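Local coordinates for protein dihydrodipicolinate synthase (Bacillus clausii KSM-K16, PDB 3E96) that probably acts as a 4-hydroxy-tetrahydrodipicolinate synthase, a TIM-barrel lyase of the DapA family expected to use pyruvate through a Schiff base, at residues T94-G99 and R130-A135; V110-P115 and S140-K145. One frame throughout, in Å; residues are numbered along the deposited sequence.

Contact 1. Residues T94-G99 and R130-A135; sequences TAIELG and RDIIEA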
loop_
_atom_site.group_PDB
_atom_site.type_symbol
_atom_site.label_atom_id
_atom_site.label_comp_id
_atom_site.label_asym_id
_atom_site.label_seq_id
_atom_site.Cartn_x
_atom_site.Cartn_y
_atom_site.Cartn_z
ATOM N N THR B 94 5.001 11.114 -8.817
ATOM C CA THR B 94 5.862 10.983 -7.646
ATOM C C THR B 94 6.985 9.979 -7.914
ATOM O O THR B 94 8.142 10.217 -7.567
ATOM C CB THR B 94 5.051 10.509 -6.429
ATOM O OG1 THR B 94 3.982 11.431 -6.190
ATOM C CG2 THR B 94 5.931 10.431 -5.183
ATOM N N ALA B 95 6.639 8.852 -8.531
ATOM C CA ALA B 95 7.633 7.830 -8.840
ATOM C C ALA B 95 8.672 8.422 -9.786
ATOM O O ALA B 95 9.872 8.182 -9.639
ATOM C CB ALA B 95 6.961 6.622 -9.486
ATOM N N ILE B 96 8.206 9.203 -10.756
ATOM C CA ILE B 96 9.107 9.827 -11.714
ATOM C C ILE B 96 10.019 10.829 -11.010
ATOM O O ILE B 96 11.194 10.946 -11.351
ATOM C CB ILE B 96 8.311 10.517 -12.846
ATOM C CG1 ILE B 96 7.570 9.451 -13.661
ATOM C CG2 ILE B 96 9.255 11.311 -13.754
ATOM C CD1 ILE B 96 6.546 10.005 -14.639
ATOM N N GLU B 97 9.477 11.541 -10.024
ATOM C CA GLU B 97 10.262 12.512 -9.261
ATOM C C GLU B 97 11.366 11.780 -8.499
ATOM O O GLU B 97 12.528 12.194 -8.513
ATOM C CB GLU B 97 9.371 13.263 -8.265
ATOM C CG GLU B 97 10.114 14.299 -7.428
ATOM C CD GLU B 97 9.208 15.019 -6.442
ATOM O OE1 GLU B 97 8.142 15.516 -6.864
ATOM O OE2 GLU B 97 9.562 15.098 -5.248
ATOM N N LEU B 98 10.997 10.690 -7.832
ATOM C CA LEU B 98 11.967 9.897 -7.078
ATOM C C LEU B 98 12.995 9.280 -8.022
ATOM O O LEU B 98 14.179 9.210 -7.700
ATOM C CB LEU B 98 11.260 8.784 -6.293
ATOM C CG LEU B 98 10.465 9.167 -5.041
ATOM C CD1 LEU B 98 9.606 7.979 -4.612
ATOM C CD2 LEU B 98 11.415 9.568 -3.921
ATOM N N GLY B 99 12.534 8.828 -9.185
ATOM C CA GLY B 99 13.430 8.226 -10.160
ATOM C C GLY B 99 14.456 9.218 -10.686
ATOM O O GLY B 99 15.644 8.910 -10.781
ATOM N N ARG B 130 4.757 1.158 -17.513
ATOM C CA ARG B 130 5.193 1.701 -18.793
ATOM C C ARG B 130 5.413 3.209 -18.737
ATOM O O ARG B 130 6.452 3.697 -19.175
ATOM C CB ARG B 130 4.171 1.390 -19.883
ATOM C CG ARG B 130 4.581 1.896 -21.258
ATOM C CD ARG B 130 3.352 2.090 -22.118
ATOM N NE ARG B 130 2.420 3.010 -21.470
ATOM C CZ ARG B 130 1.164 3.198 -21.858
ATOM N NH1 ARG B 130 0.686 2.527 -22.897
ATOM N NH2 ARG B 130 0.386 4.047 -21.200
ATOM N N ASP B 131 4.442 3.942 -18.200
ATOM C CA ASP B 131 4.547 5.398 -18.118
ATOM C C ASP B 131 5.787 5.859 -17.363
ATOM O O ASP B 131 6.469 6.795 -17.784
ATOM C CB ASP B 131 3.305 6.001 -17.454
ATOM C CG ASP B 131 2.066 5.901 -18.324
ATOM O OD1 ASP B 131 2.197 5.604 -19.530
ATOM O OD2 ASP B 131 0.957 6.135 -17.796
ATOM N N ILE B 132 6.074 5.209 -16.242
ATOM C CA ILE B 132 7.235 5.567 -15.436
ATOM C C ILE B 132 8.547 5.251 -16.149
ATOM O O ILE B 132 9.470 6.068 -16.161
ATOM C CB ILE B 132 7.200 4.832 -14.078
ATOM C CG1 ILE B 132 5.999 5.328 -13.264
ATOM C CG2 ILE B 132 8.515 5.046 -13.324
ATOM C CD1 ILE B 132 5.693 4.493 -12.033
ATOM N N ILE B 133 8.634 4.065 -16.741
ATOM C CA ILE B 133 9.848 3.667 -17.445
ATOM C C ILE B 133 10.124 4.584 -18.639
ATOM O O ILE B 133 11.255 5.024 -18.841
ATOM C CB ILE B 133 9.750 2.201 -17.930
ATOM C CG1 ILE B 133 9.695 1.268 -16.716
ATOM C CG2 ILE B 133 10.947 1.849 -18.810
ATOM C CD1 ILE B 133 9.465 -0.181 -17.069
ATOM N N GLU B 134 9.095 4.884 -19.424
ATOM C CA GLU B 134 9.289 5.750 -20.582
ATOM C C GLU B 134 9.673 7.171 -20.181
ATOM O O GLU B 134 10.524 7.790 -20.820
ATOM C CB GLU B 134 8.033 5.769 -21.461
ATOM C CG GLU B 134 7.636 4.390 -21.975
ATOM C CD GLU B 134 6.616 4.440 -23.099
ATOM O OE1 GLU B 134 5.661 5.237 -23.012
ATOM O OE2 GLU B 134 6.759 3.666 -24.069
ATOM N N ALA B 135 9.060 7.683 -19.118
ATOM C CA ALA B 135 9.360 9.032 -18.651
ATOM C C ALA B 135 10.784 9.144 -18.113
ATOM O O ALA B 135 11.476 10.137 -18.353
ATOM C CB ALA B 135 8.362 9.452 -17.571
#
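I96 on helix 92-105 reaches A135 and I132 on helix 122-136. At CB the chain branches: CG1 stands anti to the carbonyl carbon (chi1 -66°), which turns it to the partner helix. I96 CG1 lies 4.3 Å from I132 CA and 4.0 Å from A135 CB. CD1 continues the branch outward, anti at chi2 (169°). It closes to 3.5 Å from A135 CB, slightly tighter than ordinary van der Waals contact, and sits at the margin of contact with D131 O. The A135 methyl thus meets both carbons of the longer branch, CG1 and CD1. On the barrel-facing side of this pair the roles are exchanged: the A95 methyl points toward the other helix and receives the tip of I132, with A95 CB 3.6 Å from I132 CD1 and 4.1 Å from I132 CG1. The two isoleucines meet less closely, I96 CG1 to I132 CG1 at 4.4 Å. Only 184 Å² is buried, consistent with a modest seam carried by apolar side chains, with no hydrogen bond across it. The short axes approach to 9.6 Å at a signed angle of -33°. I132 also touches I88 and I112 of the strands beneath, whereas A135 is exposed. Since those strands belong to a closed, parallel eight-stranded sheet, the contact joins successive helices, 92-105 and 122-136, in the outer ring of a TIM barrel.

Contact 2. Residues V110-P115 and S140-K145; sequences VMIHMP and SLVYFK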
loop_
_atom_site.group_PDB
_atom_site.type_symbol
_atom_site.label_atom_id
_atom_site.label_comp_id
_atom_site.label_asym_id
_atom_site.label_seq_id
_atom_site.Cartn_x
_atom_site.Cartn_y
_atom_site.Cartn_z
ATOM N N VAL B 110 16.654 1.986 -11.210
ATOM C CA VAL B 110 15.580 2.120 -10.235
ATOM C C VAL B 110 14.769 0.834 -10.214
ATOM O O VAL B 110 14.756 0.083 -11.195
ATOM C CB VAL B 110 14.605 3.281 -10.582
ATOM C CG1 VAL B 110 15.326 4.614 -10.516
ATOM C CG2 VAL B 110 13.992 3.056 -11.963
ATOM N N MET B 111 14.126 0.567 -9.081
ATOM C CA MET B 111 13.245 -0.588 -8.946
ATOM C C MET B 111 11.882 0.019 -8.653
ATOM O O MET B 111 11.699 0.714 -7.651
ATOM C CB MET B 111 13.638 -1.503 -7.779
ATOM C CG MET B 111 12.607 -2.638 -7.535
ATOM S SD MET B 111 12.835 -3.573 -6.000
ATOM C CE MET B 111 12.318 -2.360 -4.794
ATOM N N ILE B 112 10.926 -0.220 -9.537
ATOM C CA ILE B 112 9.597 0.321 -9.326
ATOM C C ILE B 112 8.797 -0.662 -8.486
ATOM O O ILE B 112 8.530 -1.789 -8.915
ATOM C CB ILE B 112 8.859 0.551 -10.660
ATOM C CG1 ILE B 112 9.754 1.331 -11.630
ATOM C CG2 ILE B 112 7.574 1.334 -10.406
ATOM C CD1 ILE B 112 9.142 1.501 -13.017
ATOM N N HIS B 113 8.437 -0.237 -7.278
ATOM C CA HIS B 113 7.646 -1.067 -6.379
ATOM C C HIS B 113 6.306 -1.353 -7.026
ATOM O O HIS B 113 5.885 -0.645 -7.939
ATOM C CB HIS B 113 7.381 -0.337 -5.058
ATOM C CG HIS B 113 8.534 -0.366 -4.107
ATOM N ND1 HIS B 113 8.837 -1.470 -3.342
ATOM C CD2 HIS B 113 9.468 0.568 -3.811
ATOM C CE1 HIS B 113 9.911 -1.216 -2.614
ATOM N NE2 HIS B 113 10.313 0.014 -2.881
ATOM N N MET B 114 5.639 -2.399 -6.554
ATOM C CA MET B 114 4.316 -2.724 -7.059
ATOM C C MET B 114 3.463 -1.572 -6.535
ATOM O O MET B 114 3.602 -1.176 -5.379
ATOM C CB MET B 114 3.831 -4.048 -6.454
ATOM C CG MET B 114 2.507 -4.559 -7.018
ATOM S SD MET B 114 2.671 -5.221 -8.705
ATOM C CE MET B 114 0.859 -5.185 -9.273
ATOM N N PRO B 115 2.585 -1.001 -7.375
ATOM C CA PRO B 115 1.763 0.104 -6.870
ATOM C C PRO B 115 0.940 -0.338 -5.655
ATOM O O PRO B 115 0.455 -1.469 -5.611
ATOM C CB PRO B 115 0.899 0.475 -8.081
ATOM C CG PRO B 115 0.834 -0.814 -8.880
ATOM C CD PRO B 115 2.249 -1.323 -8.771
ATOM N N SER B 140 15.426 0.254 -15.522
ATOM C CA SER B 140 14.395 -0.000 -14.523
ATOM C C SER B 140 14.081 -1.470 -14.305
ATOM O O SER B 140 14.178 -2.283 -15.225
ATOM C CB SER B 140 13.082 0.684 -14.933
ATOM O OG SER B 140 13.261 2.053 -15.243
ATOM N N LEU B 141 13.704 -1.794 -13.071
ATOM C CA LEU B 141 13.273 -3.138 -12.713
ATOM C C LEU B 141 11.876 -2.930 -12.149
ATOM O O LEU B 141 11.547 -1.832 -11.695
ATOM C CB LEU B 141 14.142 -3.760 -11.618
ATOM C CG LEU B 141 15.575 -4.170 -11.939
ATOM C CD1 LEU B 141 16.477 -2.946 -11.927
ATOM C CD2 LEU B 141 16.041 -5.176 -10.904
ATOM N N VAL B 142 11.050 -3.967 -12.193
ATOM C CA VAL B 142 9.711 -3.872 -11.630
ATOM C C VAL B 142 9.541 -4.988 -10.604
ATOM O O VAL B 142 10.045 -6.102 -10.798
ATOM C CB VAL B 142 8.609 -4.008 -12.711
ATOM C CG1 VAL B 142 8.751 -2.892 -13.748
ATOM C CG2 VAL B 142 8.689 -5.366 -13.368
ATOM N N TYR B 143 8.861 -4.676 -9.503
ATOM C CA TYR B 143 8.597 -5.650 -8.450
ATOM C C TYR B 143 7.157 -6.092 -8.700
ATOM O O TYR B 143 6.213 -5.340 -8.461
ATOM C CB TYR B 143 8.719 -5.008 -7.063
ATOM C CG TYR B 143 8.897 -6.030 -5.959
ATOM C CD1 TYR B 143 10.152 -6.587 -5.695
ATOM C CD2 TYR B 143 7.811 -6.474 -5.209
ATOM C CE1 TYR B 143 10.318 -7.563 -4.708
ATOM C CE2 TYR B 143 7.965 -7.447 -4.222
ATOM C CZ TYR B 143 9.219 -7.987 -3.977
ATOM O OH TYR B 143 9.373 -8.955 -3.008
ATOM N N PHE B 144 7.007 -7.319 -9.184
ATOM C CA PHE B 144 5.712 -7.891 -9.555
ATOM C C PHE B 144 5.276 -8.891 -8.480
ATOM O O PHE B 144 5.825 -9.989 -8.401
ATOM C CB PHE B 144 5.892 -8.594 -10.903
ATOM C CG PHE B 144 4.624 -8.788 -11.676
ATOM C CD1 PHE B 144 4.022 -7.716 -12.325
ATOM C CD2 PHE B 144 4.049 -10.048 -11.778
ATOM C CE1 PHE B 144 2.860 -7.898 -13.071
ATOM C CE2 PHE B 144 2.889 -10.245 -12.517
ATOM C CZ PHE B 144 2.291 -9.162 -13.168
ATOM N N LYS B 145 4.283 -8.525 -7.672
ATOM C CA LYS B 145 3.862 -9.404 -6.586
ATOM C C LYS B 145 2.376 -9.658 -6.361
ATOM O O LYS B 145 2.019 -10.341 -5.402
ATOM C CB LYS B 145 4.454 -8.896 -5.270
ATOM C CG LYS B 145 3.833 -7.600 -4.775
ATOM C CD LYS B 145 4.337 -7.288 -3.375
ATOM C CE LYS B 145 3.593 -6.134 -2.745
ATOM N NZ LYS B 145 4.035 -5.941 -1.328
#
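Strands 110-112 and 140-144 run parallel in register, V110 beside S140 and I112 beside V142, with their short axes 4.5 Å apart at closest and inclined by 29°. Three backbone bonds alternate between them: L141 N to V110 O, I112 N to L141 O (2.8 Å and nearly straight at 175°), and Y143 N to I112 O. On the face bearing V110, I112, S140 and V142, V110 CG2 lies 3.5 Å from S140 OG, whose hydroxyl is hydrogen-bonded to F138 O; I112 CD1 and V142 CG1 meet only loosely. This face packs on helix 122-136, where F129 touches both I112 and V142. The pair forms the two strands of a right-handed beta-alpha-beta unit of the TIM barrel, and the opposite face, with M111 and L141, looks into the barrel interior. There M111 and Y143 extend side by side in the same direction, and M111 SD comes 4.0 Å from Y143 CD1, an oblique Met-aromatic contact with the sulfur 5.2 Å from the ring centroid. The bend of M111 at chi3 (72°) sets CE over one face of the H113 ring, 3.4 Å above its plane and toward the rim. Y143, predicted to be the proton donor/acceptor, has its OH hydrogen-bonded to G194 O, and both it and M111 touch K167, the predicted Schiff-base lysine. Beyond strand 110-112, M114 bends at chi2 against the end of strand 140-144: M114 CB is 3.4 Å from Y143 O, and its CB and CG cross the K145 side chain at CG. M114 SD makes a second oblique Met-aromatic contact, 5.3 Å from the F144 ring centroid.

The centres of contacts 1 and 2 are 11 Å apart, and their segments alternate along the chain: helix 92-105, strand 109-112, helix 122-136, strand 140-144. Contact 1 lies within the helical layer of the eight-stranded barrel and contact 2 within its sheet; direct touches join the two layers. I112 CD1 lies 3.6 Å from I132 CG2 and 3.7 Å from I133 CG1, while G99 CA approaches V110 CG1 at 4.1 Å. Contact 1 is centred about 20 Å from the chain centre and contact 2 about 10 Å. The predicted catalytic Y143 belongs to the inner layer, because it sits on barrel strand 140-144 with its side chain touching K167.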